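Local coordinates for protein putative aminotransferase (Actinomadura melliaura, PDB 4ZWV) that probably acts as a pyridoxal 5'-phosphate-dependent sugar aminotransferase in the biosynthesis of the aminopentose of the indolocarbazole AT2433, at residues S59-A64 against I159-H164; L65-A70 against M212-Y217. All coordinates share one frame; numbering follows the deposited sequence.

Both contacts use helix 57-66, the helix whose first turn carries the cofactor-binding residues Gly57 and Thr58. Interaction 1 lies in the core, where the middle of the helix rests on strand 157-161 of the seven-stranded mixed sheet; it is made of aliphatic packing with one carboxylate, that of Asp161, on the side leading to the cofactor-binding His164. The centre of interaction 2 lies about 19 Å from the centre of the chain, against about 7 Å for interaction 1; it joins the C-terminal end of the same helix to the end of helix 205-214 through an arginine, a backbone carbonyl and a water. The two meet where Leu63 CD1 packs on Arg214 CB and Ile159 CD1 on Leu65 CD2.

Interaction 1 of 2, residues S59-A64 against I159-H164; sequences SGLCLA and IEDCAH
Helix 59-64 runs nearly antiparallel to strand 159-161, at 172° with the segment axes 9.9 Å apart, which brings Leu61 and Ala64 over Asp161 and Ile159 respectively. No hydrogen bond joins the two backbones. Ala64 and Ile159 point toward each other, whereas Leu61 reaches across only with its end. Ile159 meets the helix with both branches: its CD1 lies 3.7 Å from Ala64 CB and 4.0 Å from Ala64 C, while its CG2 meets Leu61 CD2 at 3.9 Å. In Leu61, chi1 of -70° sets CG anti to the carbonyl carbon; the other methyl, CD1, stands 3.9 Å from Asp161 OD2. The Leu61 and Asp161 side chains cross at about a right angle. Asp161 OD1 closes an Asx turn, accepting from Ala163 N at 3.0 Å. Past this turn the chain reaches His164, a pyridoxal phosphate-binding residue whose ring stacks with Tyr294. Helix-on-sheet packing of this kind belongs to the large domain of fold-type I aminotransferases. Each carboxylate oxygen of Asp161 has a hydrogen-bond partner, Ala163 N for OD1 and Thr87 OG1 for OD2, so the rotation of this buried group beside an aliphatic helix face is probably well fixed.

Interaction 2 of 2, residues L65-A70 against M212-Y217; sequences LRLLDA and MLRRFY
Over one face of the Arg214 guanidinium lies Arg66 CB, 4.0 Å above the plane and displaced toward the rim, while a water sits in the plane at the edge. That water accepts from Arg214 NH1 at 2.9 Å and donates to Arg66 O at 3.0 Å, bridging the two segments; Arg66 O itself is 3.2 Å from the same NH1. The arginine stem adds an apolar touch, its CD passing 4.0 Å from Leu67 CD2 as the two side chains run past each other in opposite directions. A bend at chi3 (77°) turns the guanidinium out of the line of the stem and brings NH1 to the carbonyl. Its NE is hydrogen-bonded to Trp235 O, and the group makes a cation-pi contact with the Trp235 ring, so several partners fix its orientation. In the conformer described here the end of Arg66 leads away, its NE 5.9 Å from Arg214 NH2, so the like charges are not in contact. The contact thus ties the C-terminal end of helix 57-66 to that of helix 205-214, with Arg210 NH1 of the latter also hydrogen-bonded to Leu67 O. Beyond it, Leu65 packs on strand 157-161, Arg215 touches strand 51-54, and Tyr217 OH is hydrogen-bonded to Thr58 OG1 of the second subunit.

Interaction 1 of 2, residues S59-A64 against I159-H164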
loop_
_atom_site.group_PDB
_atom_site.type_symbol
_atom_site.label_atom_id
_atom_site.label_comp_id
_atom_site.label_asym_id
_atom_site.label_seq_id
_atom_site.Cartn_x
_atom_site.Cartn_y
_atom_site.Cartn_z
ATOM N N SER A 59 5.517 0.965 2.608
ATOM C CA SER A 59 5.669 -0.134 1.659
ATOM C C SER A 59 7.145 -0.418 1.355
ATOM O O SER A 59 7.529 -1.582 1.185
ATOM C CB SER A 59 4.896 0.163 0.371
ATOM O OG SER A 59 3.497 0.027 0.610
ATOM N N GLY A 60 7.977 0.626 1.328
ATOM C CA GLY A 60 9.400 0.427 1.137
ATOM C C GLY A 60 10.020 -0.406 2.253
ATOM O O GLY A 60 10.833 -1.305 1.998
ATOM N N LEU A 61 9.616 -0.122 3.487
ATOM C CA LEU A 61 10.100 -0.892 4.643
ATOM C C LEU A 61 9.615 -2.345 4.584
ATOM O O LEU A 61 10.371 -3.264 4.866
ATOM C CB LEU A 61 9.639 -0.243 5.952
ATOM C CG LEU A 61 10.282 1.097 6.309
ATOM C CD1 LEU A 61 9.520 1.758 7.454
ATOM C CD2 LEU A 61 11.758 0.902 6.677
ATOM N N CYS A 62 8.352 -2.546 4.202
ATOM C CA CYS A 62 7.811 -3.897 4.079
ATOM C C CYS A 62 8.568 -4.689 3.027
ATOM O O CYS A 62 8.940 -5.849 3.246
ATOM C CB CYS A 62 6.331 -3.852 3.716
ATOM S SG CYS A 62 5.285 -3.186 5.046
ATOM N N LEU A 63 8.818 -4.054 1.889
ATOM C CA LEU A 63 9.575 -4.703 0.822
ATOM C C LEU A 63 11.007 -5.009 1.261
ATOM O O LEU A 63 11.508 -6.107 1.024
ATOM C CB LEU A 63 9.569 -3.827 -0.433
ATOM C CG LEU A 63 10.404 -4.283 -1.626
ATOM C CD1 LEU A 63 10.053 -5.712 -2.024
ATOM C CD2 LEU A 63 10.147 -3.349 -2.787
ATOM N N ALA A 64 11.662 -4.056 1.924
ATOM C CA ALA A 64 13.031 -4.297 2.396
ATOM C C ALA A 64 13.104 -5.520 3.319
ATOM O O ALA A 64 14.006 -6.357 3.184
ATOM C CB ALA A 64 13.573 -3.052 3.104
ATOM N N ILE A 159 18.465 -1.895 7.771
ATOM C CA ILE A 159 17.596 -1.096 6.926
ATOM C C ILE A 159 17.535 0.297 7.545
ATOM O O ILE A 159 17.228 0.431 8.730
ATOM C CB ILE A 159 16.188 -1.683 6.824
ATOM C CG1 ILE A 159 16.237 -3.069 6.173
ATOM C CG2 ILE A 159 15.288 -0.730 6.032
ATOM C CD1 ILE A 159 14.974 -3.902 6.453
ATOM N N GLU A 160 17.865 1.319 6.762
ATOM C CA GLU A 160 17.824 2.698 7.236
ATOM C C GLU A 160 16.498 3.352 6.893
ATOM O O GLU A 160 16.141 3.460 5.714
ATOM C CB GLU A 160 18.954 3.530 6.617
ATOM C CG GLU A 160 20.365 3.080 6.987
ATOM C CD GLU A 160 21.423 3.894 6.258
ATOM O OE1 GLU A 160 21.234 5.123 6.096
ATOM O OE2 GLU A 160 22.432 3.309 5.825
ATOM N N ASP A 161 15.777 3.787 7.923
ATOM C CA ASP A 161 14.530 4.527 7.732
ATOM C C ASP A 161 14.908 5.993 7.597
ATOM O O ASP A 161 15.269 6.651 8.579
ATOM C CB ASP A 161 13.562 4.279 8.898
ATOM C CG ASP A 161 12.245 5.021 8.749
ATOM O OD1 ASP A 161 12.152 5.954 7.935
ATOM O OD2 ASP A 161 11.283 4.664 9.456
ATOM N N CYS A 162 14.820 6.486 6.364
ATOM C CA CYS A 162 15.241 7.837 6.018
ATOM C C CYS A 162 14.056 8.754 5.780
ATOM O O CYS A 162 14.199 9.769 5.105
ATOM C CB CYS A 162 16.109 7.817 4.755
ATOM S SG CYS A 162 17.585 6.770 4.858
ATOM N N ALA A 163 12.887 8.401 6.305
ATOM C CA ALA A 163 11.679 9.196 6.063
ATOM C C ALA A 163 11.818 10.685 6.390
ATOM O O ALA A 163 11.232 11.532 5.704
ATOM C CB ALA A 163 10.511 8.621 6.853
ATOM N N HIS A 164 12.589 11.004 7.435
ATOM C CA HIS A 164 12.759 12.390 7.873
ATOM C C HIS A 164 13.991 13.045 7.283
ATOM O O HIS A 164 14.295 14.201 7.600
ATOM C CB HIS A 164 12.887 12.467 9.396
ATOM C CG HIS A 164 11.636 12.117 10.122
ATOM N ND1 HIS A 164 11.562 12.077 11.497
ATOM C CD2 HIS A 164 10.399 11.811 9.668
ATOM C CE1 HIS A 164 10.332 11.759 11.859
ATOM N NE2 HIS A 164 9.607 11.588 10.768
#

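Interaction 2 of 2, residues L65-A70 against M212-Y217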
loop_
_atom_site.group_PDB
_atom_site.type_symbol
_atom_site.label_atom_id
_atom_site.label_comp_id
_atom_site.label_asym_id
_atom_site.label_seq_id
_atom_site.Cartn_x
_atom_site.Cartn_y
_atom_site.Cartn_z
ATOM N N LEU A 65 12.134 -5.642 4.229
ATOM C CA LEU A 65 12.109 -6.780 5.143
ATOM C C LEU A 65 11.863 -8.081 4.381
ATOM O O LEU A 65 12.436 -9.120 4.708
ATOM C CB LEU A 65 11.044 -6.570 6.221
ATOM C CG LEU A 65 11.418 -5.535 7.291
ATOM C CD1 LEU A 65 10.163 -5.128 8.058
ATOM C CD2 LEU A 65 12.464 -6.087 8.250
ATOM N N ARG A 66 11.009 -8.048 3.362
ATOM C CA ARG A 66 10.756 -9.275 2.606
ATOM C C ARG A 66 11.994 -9.724 1.836
ATOM O O ARG A 66 12.177 -10.920 1.600
ATOM C CB ARG A 66 9.580 -9.100 1.642
ATOM C CG ARG A 66 8.241 -8.888 2.323
ATOM C CD ARG A 66 7.731 -10.129 3.053
ATOM N NE ARG A 66 6.503 -9.844 3.801
ATOM C CZ ARG A 66 5.763 -10.755 4.435
ATOM N NH1 ARG A 66 4.661 -10.377 5.082
ATOM N NH2 ARG A 66 6.105 -12.034 4.406
ATOM N N LEU A 67 12.859 -8.776 1.474
ATOM C CA LEU A 67 14.057 -9.115 0.700
ATOM C C LEU A 67 15.145 -9.816 1.521
ATOM O O LEU A 67 16.107 -10.350 0.963
ATOM C CB LEU A 67 14.632 -7.847 0.055
ATOM C CG LEU A 67 13.758 -7.257 -1.066
ATOM C CD1 LEU A 67 14.240 -5.873 -1.438
ATOM C CD2 LEU A 67 13.782 -8.157 -2.293
ATOM N N LEU A 68 14.980 -9.837 2.839
ATOM C CA LEU A 68 16.002 -10.420 3.705
ATOM C C LEU A 68 16.068 -11.916 3.560
ATOM O O LEU A 68 15.050 -12.574 3.418
ATOM C CB LEU A 68 15.759 -10.054 5.163
ATOM C CG LEU A 68 15.846 -8.561 5.425
ATOM C CD1 LEU A 68 15.675 -8.307 6.907
ATOM C CD2 LEU A 68 17.172 -8.002 4.911
ATOM N N ASP A 69 17.294 -12.428 3.580
ATOM C CA ASP A 69 17.556 -13.858 3.562
ATOM C C ASP A 69 18.052 -14.291 4.934
ATOM O O ASP A 69 19.221 -14.102 5.281
ATOM C CB ASP A 69 18.583 -14.201 2.479
ATOM C CG ASP A 69 18.968 -15.665 2.478
ATOM O OD1 ASP A 69 18.149 -16.506 2.909
ATOM O OD2 ASP A 69 20.100 -15.973 2.047
ATOM N N ALA A 70 17.148 -14.857 5.724
ATOM C CA ALA A 70 17.502 -15.368 7.039
ATOM C C ALA A 70 16.504 -16.441 7.448
ATOM O O ALA A 70 15.331 -16.371 7.054
ATOM C CB ALA A 70 17.534 -14.232 8.058
HETATM N N MSE A 212 12.727 -4.745 -7.810
HETATM C CA MSE A 212 11.954 -4.293 -8.961
HETATM C C MSE A 212 10.868 -5.273 -9.366
HETATM O O MSE A 212 9.841 -4.873 -9.909
HETATM C CB MSE A 212 12.867 -4.040 -10.150
HETATM C CG MSE A 212 13.701 -2.802 -9.986
HETATM SE SE MSE A 212 14.623 -2.388 -11.629
HETATM C CE MSE A 212 16.022 -3.707 -11.507
ATOM N N LEU A 213 11.105 -6.558 -9.125
ATOM C CA LEU A 213 10.077 -7.564 -9.365
ATOM C C LEU A 213 9.041 -7.601 -8.241
ATOM O O LEU A 213 7.825 -7.564 -8.492
ATOM C CB LEU A 213 10.712 -8.954 -9.530
ATOM C CG LEU A 213 11.413 -9.222 -10.859
ATOM C CD1 LEU A 213 12.225 -10.501 -10.741
ATOM C CD2 LEU A 213 10.394 -9.332 -11.976
ATOM N N ARG A 214 9.507 -7.684 -6.998
ATOM C CA ARG A 214 8.591 -7.922 -5.894
ATOM C C ARG A 214 7.741 -6.708 -5.537
ATOM O O ARG A 214 6.720 -6.861 -4.881
ATOM C CB ARG A 214 9.357 -8.407 -4.663
ATOM C CG ARG A 214 10.097 -9.727 -4.910
ATOM C CD ARG A 214 10.628 -10.311 -3.608
ATOM N NE ARG A 214 9.542 -10.939 -2.868
ATOM C CZ ARG A 214 9.691 -11.655 -1.758
ATOM N NH1 ARG A 214 10.892 -11.844 -1.232
ATOM N NH2 ARG A 214 8.627 -12.182 -1.166
ATOM N N ARG A 215 8.113 -5.518 -6.003
ATOM C CA ARG A 215 7.279 -4.358 -5.718
ATOM C C ARG A 215 5.958 -4.398 -6.488
ATOM O O ARG A 215 5.044 -3.650 -6.162
ATOM C CB ARG A 215 8.016 -3.061 -6.037
ATOM C CG ARG A 215 8.147 -2.802 -7.509
ATOM C CD ARG A 215 8.677 -1.407 -7.773
ATOM N NE ARG A 215 9.034 -1.319 -9.177
ATOM C CZ ARG A 215 9.666 -0.295 -9.731
ATOM N NH1 ARG A 215 10.006 0.769 -9.002
ATOM N NH2 ARG A 215 9.935 -0.339 -11.025
ATOM N N PHE A 216 5.864 -5.246 -7.511
ATOM C CA PHE A 216 4.617 -5.429 -8.255
ATOM C C PHE A 216 4.350 -6.929 -8.403
ATOM O O PHE A 216 4.473 -7.503 -9.495
ATOM C CB PHE A 216 4.659 -4.734 -9.628
ATOM C CG PHE A 216 3.343 -4.797 -10.366
ATOM C CD1 PHE A 216 2.272 -4.023 -9.955
ATOM C CD2 PHE A 216 3.176 -5.647 -11.449
ATOM C CE1 PHE A 216 1.049 -4.087 -10.616
ATOM C CE2 PHE A 216 1.958 -5.720 -12.118
ATOM C CZ PHE A 216 0.892 -4.935 -11.698
ATOM N N TYR A 217 4.032 -7.551 -7.271
ATOM C CA TYR A 217 3.559 -8.934 -7.208
ATOM C C TYR A 217 4.563 -9.976 -7.679
ATOM O O TYR A 217 4.200 -11.138 -7.825
ATOM C CB TYR A 217 2.282 -9.101 -8.030
ATOM C CG TYR A 217 1.162 -8.159 -7.674
ATOM C CD1 TYR A 217 0.445 -8.312 -6.491
ATOM C CD2 TYR A 217 0.821 -7.122 -8.525
ATOM C CE1 TYR A 217 -0.607 -7.446 -6.163
ATOM C CE2 TYR A 217 -0.226 -6.244 -8.213
ATOM C CZ TYR A 217 -0.930 -6.422 -7.032
ATOM O OH TYR A 217 -1.981 -5.572 -6.746
HETATM O O HOH W 1 11.618 -13.782 0.866
#